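Local coordinates for protein ureidoglycolate hydrolase (Arabidopsis thaliana, PDB 4PXE) that hydrolyses (S)-ureidoglycolate to glyoxylate, ammonium and carbon dioxide with two manganese ions per subunit, completing plant purine breakdown without releasing urea, at residues A111-A114 with I115-K119; V267-H270 with V271-E275. All coordinates share one frame; numbering follows the deposited sequence.

Contact 1: A111-A114 with I115-K119; sequences AIEA and INVLK
E113 and V117, one turn apart on the same helix, cross at about a right angle. In the glutamate CG stands opposite the backbone N (chi1 179°) and the chain then bends at chi2, which brings OE2 of the carboxylate to the CG2 methyl of V117, at 3.8 Å. That same methyl sits against the carbonyl, with V117 CG2 3.1 Å from E113 O. On the adjoining side of the helix I112 and N116 run alongside each other and point the same way, the CG2 branch of the isoleucine 3.9 Å from N116 ND2. A single water ties the two pairs together. It donates to E113 OE1 at 2.6 Å and accepts from N116 ND2 at 2.9 Å, so glutamate and asparagine are linked without touching through their polar ends. Beneath the side chains run regular i to i+4 bonds, the tightest from V117 N to E113 O at 2.8 Å. E113 OE2 takes the backbone N of D16 and a salt bridge from R120, which fixes the bent chain at its end. This is i to i+4 side-chain pairing along a helix of the metal-binding domain of an M20-family enzyme: A111, I112 and I115 rest on I131 of strand 129-133, I112 also reaches helix 45-60, and A114, V117 and L118 pack on helix 410-429.

Contact 2: V267-H270 with V271-E275; sequences VEKH and VLESE
H270 and E273 are joined by a nearly straight hydrogen bond, ND1 donating its N-H to E273 OE1 at 2.9 Å with an N-H...O angle of 176°. The acceptor lies in the plane of the imidazole, at its edge, yet the donor meets the carboxylate from above its plane; ring and carboxylate are turned 55° against each other. With CG beside the backbone N (chi1 -75°) and an extended chain beyond, E273 reaches back along the helix to the ring. Both ring nitrogens are engaged, since NE2 pairs with S324 OG, and E273 OE1 has a second partner in the ammonium of K320. These two grips on OE1 would be expected to favour the charged carboxylate. Putting an alanine at H270 would probably cost E273 OE1 one of these two partners, leaving K320, and deprive S324 OG of its imidazole mate. The other oxygen, E273 OE2, runs alongside the aliphatic part of K269, 3.5 Å from its CG, while K269 NZ stays 5.1 Å from E273 OE2. The backbone shows the helix running out: V271 N to V267 O and L272 N to E268 O are sound bonds of 3.0 Å, but E273 N divides between K269 O at 2.9 Å and, weakly, H270 O. A type I turn spans L272 to E275, and S274 OG bonds to T279 OG1 and to the backbone N of S276. In this dimerization region V267 and H270 of helix 256-272, and S274 in the turn beyond, pack on helix 311-332, while E268 salt-bridges R332 of the second subunit and V271 and L272 pack on M250 of that subunit.

Overall arrangement
Both are local contacts of residues three or four apart, contact 1 within helix 105-120 and contact 2 at the end of helix 256-272, on opposite sides of the chain's centre with their own centres about 45 Å apart. Contact 1 is buried in the domain that carries the manganese site: the side chain of A111 is about 11 Å from that of H208, and mostly apolar faces meet the surrounding strand and helices. Its side chains are linked through a water, whereas contact 2, only partly buried and in the region involved in dimerization, has a direct His-carboxylate bond. Both have charged outside partners, those of contact 2 including the second subunit.

Contact 1: A111-A114 with I115-K119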
loop_
_atom_site.group_PDB
_atom_site.type_symbol
_atom_site.label_atom_id
_atom_site.label_comp_id
_atom_site.label_asym_id
_atom_site.label_seq_id
_atom_site.Cartn_x
_atom_site.Cartn_y
_atom_site.Cartn_z
ATOM N N ALA A 111 6.780 -16.615 31.432
ATOM C CA ALA A 111 5.876 -16.770 32.570
ATOM C C ALA A 111 5.588 -18.245 32.805
ATOM O O ALA A 111 5.532 -18.704 33.951
ATOM C CB ALA A 111 4.583 -16.004 32.354
ATOM N N ILE A 112 5.402 -18.991 31.726
ATOM C CA ILE A 112 5.192 -20.436 31.844
ATOM C C ILE A 112 6.445 -21.084 32.436
ATOM O O ILE A 112 6.352 -21.919 33.341
ATOM C CB ILE A 112 4.795 -21.073 30.494
ATOM C CG1 ILE A 112 3.474 -20.471 30.003
ATOM C CG2 ILE A 112 4.667 -22.592 30.641
ATOM C CD1 ILE A 112 3.077 -20.888 28.597
ATOM N N GLU A 113 7.616 -20.665 31.966
ATOM C CA GLU A 113 8.862 -21.175 32.530
ATOM C C GLU A 113 8.991 -20.810 34.011
ATOM O O GLU A 113 9.481 -21.608 34.802
ATOM C CB GLU A 113 10.084 -20.702 31.727
ATOM C CG GLU A 113 11.442 -21.174 32.282
ATOM C CD GLU A 113 11.652 -22.691 32.232
ATOM O OE1 GLU A 113 10.868 -23.414 31.575
ATOM O OE2 GLU A 113 12.628 -23.169 32.859
ATOM N N ALA A 114 8.519 -19.629 34.399
ATOM C CA ALA A 114 8.532 -19.238 35.804
ATOM C C ALA A 114 7.694 -20.177 36.672
ATOM O O ALA A 114 8.096 -20.528 37.793
ATOM C CB ALA A 114 8.041 -17.803 35.953
ATOM N N ILE A 115 6.542 -20.603 36.162
ATOM C CA ILE A 115 5.714 -21.582 36.868
ATOM C C ILE A 115 6.473 -22.894 37.028
ATOM O O ILE A 115 6.527 -23.475 38.115
ATOM C CB ILE A 115 4.390 -21.848 36.122
ATOM C CG1 ILE A 115 3.501 -20.608 36.166
ATOM C CG2 ILE A 115 3.657 -23.033 36.725
ATOM C CD1 ILE A 115 3.115 -20.176 37.536
ATOM N N ASN A 116 7.063 -23.363 35.939
ATOM C CA ASN A 116 7.831 -24.605 35.969
ATOM C C ASN A 116 9.035 -24.540 36.911
ATOM O O ASN A 116 9.324 -25.505 37.629
ATOM C CB ASN A 116 8.222 -25.015 34.548
ATOM C CG ASN A 116 7.018 -25.499 33.742
ATOM O OD1 ASN A 116 6.142 -26.181 34.279
ATOM N ND2 ASN A 116 6.967 -25.147 32.467
ATOM N N VAL A 117 9.705 -23.390 36.939
ATOM C CA VAL A 117 10.809 -23.135 37.857
ATOM C C VAL A 117 10.346 -23.255 39.315
ATOM O O VAL A 117 10.976 -23.940 40.131
ATOM C CB VAL A 117 11.407 -21.722 37.624
ATOM C CG1 VAL A 117 12.252 -21.268 38.814
ATOM C CG2 VAL A 117 12.213 -21.671 36.314
ATOM N N LEU A 118 9.232 -22.606 39.642
ATOM C CA LEU A 118 8.686 -22.645 40.994
ATOM C C LEU A 118 8.250 -24.054 41.389
ATOM O O LEU A 118 8.468 -24.490 42.530
ATOM C CB LEU A 118 7.510 -21.678 41.111
ATOM C CG LEU A 118 7.902 -20.200 41.175
ATOM C CD1 LEU A 118 6.648 -19.325 41.143
ATOM C CD2 LEU A 118 8.757 -19.902 42.409
ATOM N N LYS A 119 7.649 -24.775 40.450
ATOM C CA LYS A 119 7.249 -26.155 40.718
ATOM C C LYS A 119 8.465 -27.056 40.971
ATOM O O LYS A 119 8.434 -27.880 41.890
ATOM C CB LYS A 119 6.348 -26.710 39.607
ATOM C CG LYS A 119 4.956 -26.091 39.612
ATOM C CD LYS A 119 3.959 -26.875 38.766
ATOM C CE LYS A 119 2.538 -26.340 38.967
ATOM N NZ LYS A 119 1.493 -27.191 38.321
HETATM O O HOH W 1 8.504 -23.718 30.504
#

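Contact 2: V267-H270 with V271-E275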
loop_
_atom_site.group_PDB
_atom_site.type_symbol
_atom_site.label_atom_id
_atom_site.label_comp_id
_atom_site.label_asym_id
_atom_site.label_seq_id
_atom_site.Cartn_x
_atom_site.Cartn_y
_atom_site.Cartn_z
ATOM N N VAL A 267 4.385 16.438 11.474
ATOM C CA VAL A 267 4.450 15.596 12.668
ATOM C C VAL A 267 5.855 15.662 13.260
ATOM O O VAL A 267 6.016 15.943 14.451
ATOM C CB VAL A 267 4.069 14.132 12.361
ATOM C CG1 VAL A 267 4.407 13.235 13.544
ATOM C CG2 VAL A 267 2.586 14.021 12.010
ATOM N N GLU A 268 6.867 15.435 12.429
ATOM C CA GLU A 268 8.249 15.512 12.885
ATOM C C GLU A 268 8.570 16.876 13.492
ATOM O O GLU A 268 9.161 16.953 14.582
ATOM C CB GLU A 268 9.217 15.212 11.740
ATOM C CG GLU A 268 10.676 15.397 12.143
ATOM C CD GLU A 268 11.649 15.303 10.984
ATOM O OE1 GLU A 268 11.357 15.827 9.889
ATOM O OE2 GLU A 268 12.729 14.696 11.175
ATOM N N LYS A 269 8.172 17.940 12.800
ATOM C CA LYS A 269 8.392 19.303 13.275
ATOM C C LYS A 269 7.802 19.539 14.664
ATOM O O LYS A 269 8.478 20.064 15.558
ATOM C CB LYS A 269 7.798 20.304 12.280
ATOM C CG LYS A 269 7.974 21.762 12.689
ATOM C CD LYS A 269 7.400 22.723 11.644
ATOM C CE LYS A 269 5.897 22.566 11.508
ATOM N NZ LYS A 269 5.356 23.349 10.347
ATOM N N HIS A 270 6.548 19.146 14.858
ATOM C CA HIS A 270 5.876 19.421 16.127
ATOM C C HIS A 270 6.485 18.612 17.271
ATOM O O HIS A 270 6.574 19.088 18.408
ATOM C CB HIS A 270 4.367 19.186 16.029
ATOM C CG HIS A 270 3.693 20.092 15.042
ATOM N ND1 HIS A 270 3.984 21.436 14.955
ATOM C CD2 HIS A 270 2.770 19.843 14.083
ATOM C CE1 HIS A 270 3.265 21.978 13.985
ATOM N NE2 HIS A 270 2.515 21.034 13.444
ATOM N N VAL A 271 6.906 17.388 16.978
ATOM C CA VAL A 271 7.617 16.588 17.976
ATOM C C VAL A 271 8.894 17.312 18.420
ATOM O O VAL A 271 9.139 17.482 19.620
ATOM C CB VAL A 271 7.967 15.178 17.418
ATOM C CG1 VAL A 271 8.944 14.446 18.354
ATOM C CG2 VAL A 271 6.707 14.359 17.231
ATOM N N LEU A 272 9.695 17.755 17.462
ATOM C CA LEU A 272 10.944 18.454 17.760
ATOM C C LEU A 272 10.705 19.777 18.494
ATOM O O LEU A 272 11.555 20.222 19.268
ATOM C CB LEU A 272 11.768 18.660 16.483
ATOM C CG LEU A 272 12.227 17.378 15.774
ATOM C CD1 LEU A 272 13.018 17.702 14.525
ATOM C CD2 LEU A 272 13.043 16.501 16.711
ATOM N N GLU A 273 9.552 20.401 18.262
ATOM C CA GLU A 273 9.197 21.649 18.945
ATOM C C GLU A 273 8.977 21.484 20.450
ATOM O O GLU A 273 8.937 22.479 21.182
ATOM C CB GLU A 273 7.942 22.278 18.323
ATOM C CG GLU A 273 8.179 22.950 16.981
ATOM C CD GLU A 273 6.884 23.293 16.250
ATOM O OE1 GLU A 273 5.793 22.893 16.714
ATOM O OE2 GLU A 273 6.966 23.963 15.197
ATOM N N SER A 274 8.817 20.248 20.923
ATOM C CA SER A 274 8.551 20.034 22.347
ATOM C C SER A 274 9.783 20.373 23.184
ATOM O O SER A 274 9.668 20.648 24.382
ATOM C CB SER A 274 8.162 18.582 22.625
ATOM O OG SER A 274 9.336 17.801 22.797
ATOM N N GLU A 275 10.947 20.326 22.541
ATOM C CA GLU A 275 12.242 20.556 23.188
ATOM C C GLU A 275 12.597 19.500 24.238
ATOM O O GLU A 275 13.518 19.695 25.031
ATOM C CB GLU A 275 12.330 21.969 23.780
ATOM C CG GLU A 275 12.258 23.076 22.735
ATOM C CD GLU A 275 12.101 24.452 23.354
ATOM O OE1 GLU A 275 12.052 24.546 24.600
ATOM O OE2 GLU A 275 12.020 25.438 22.591
#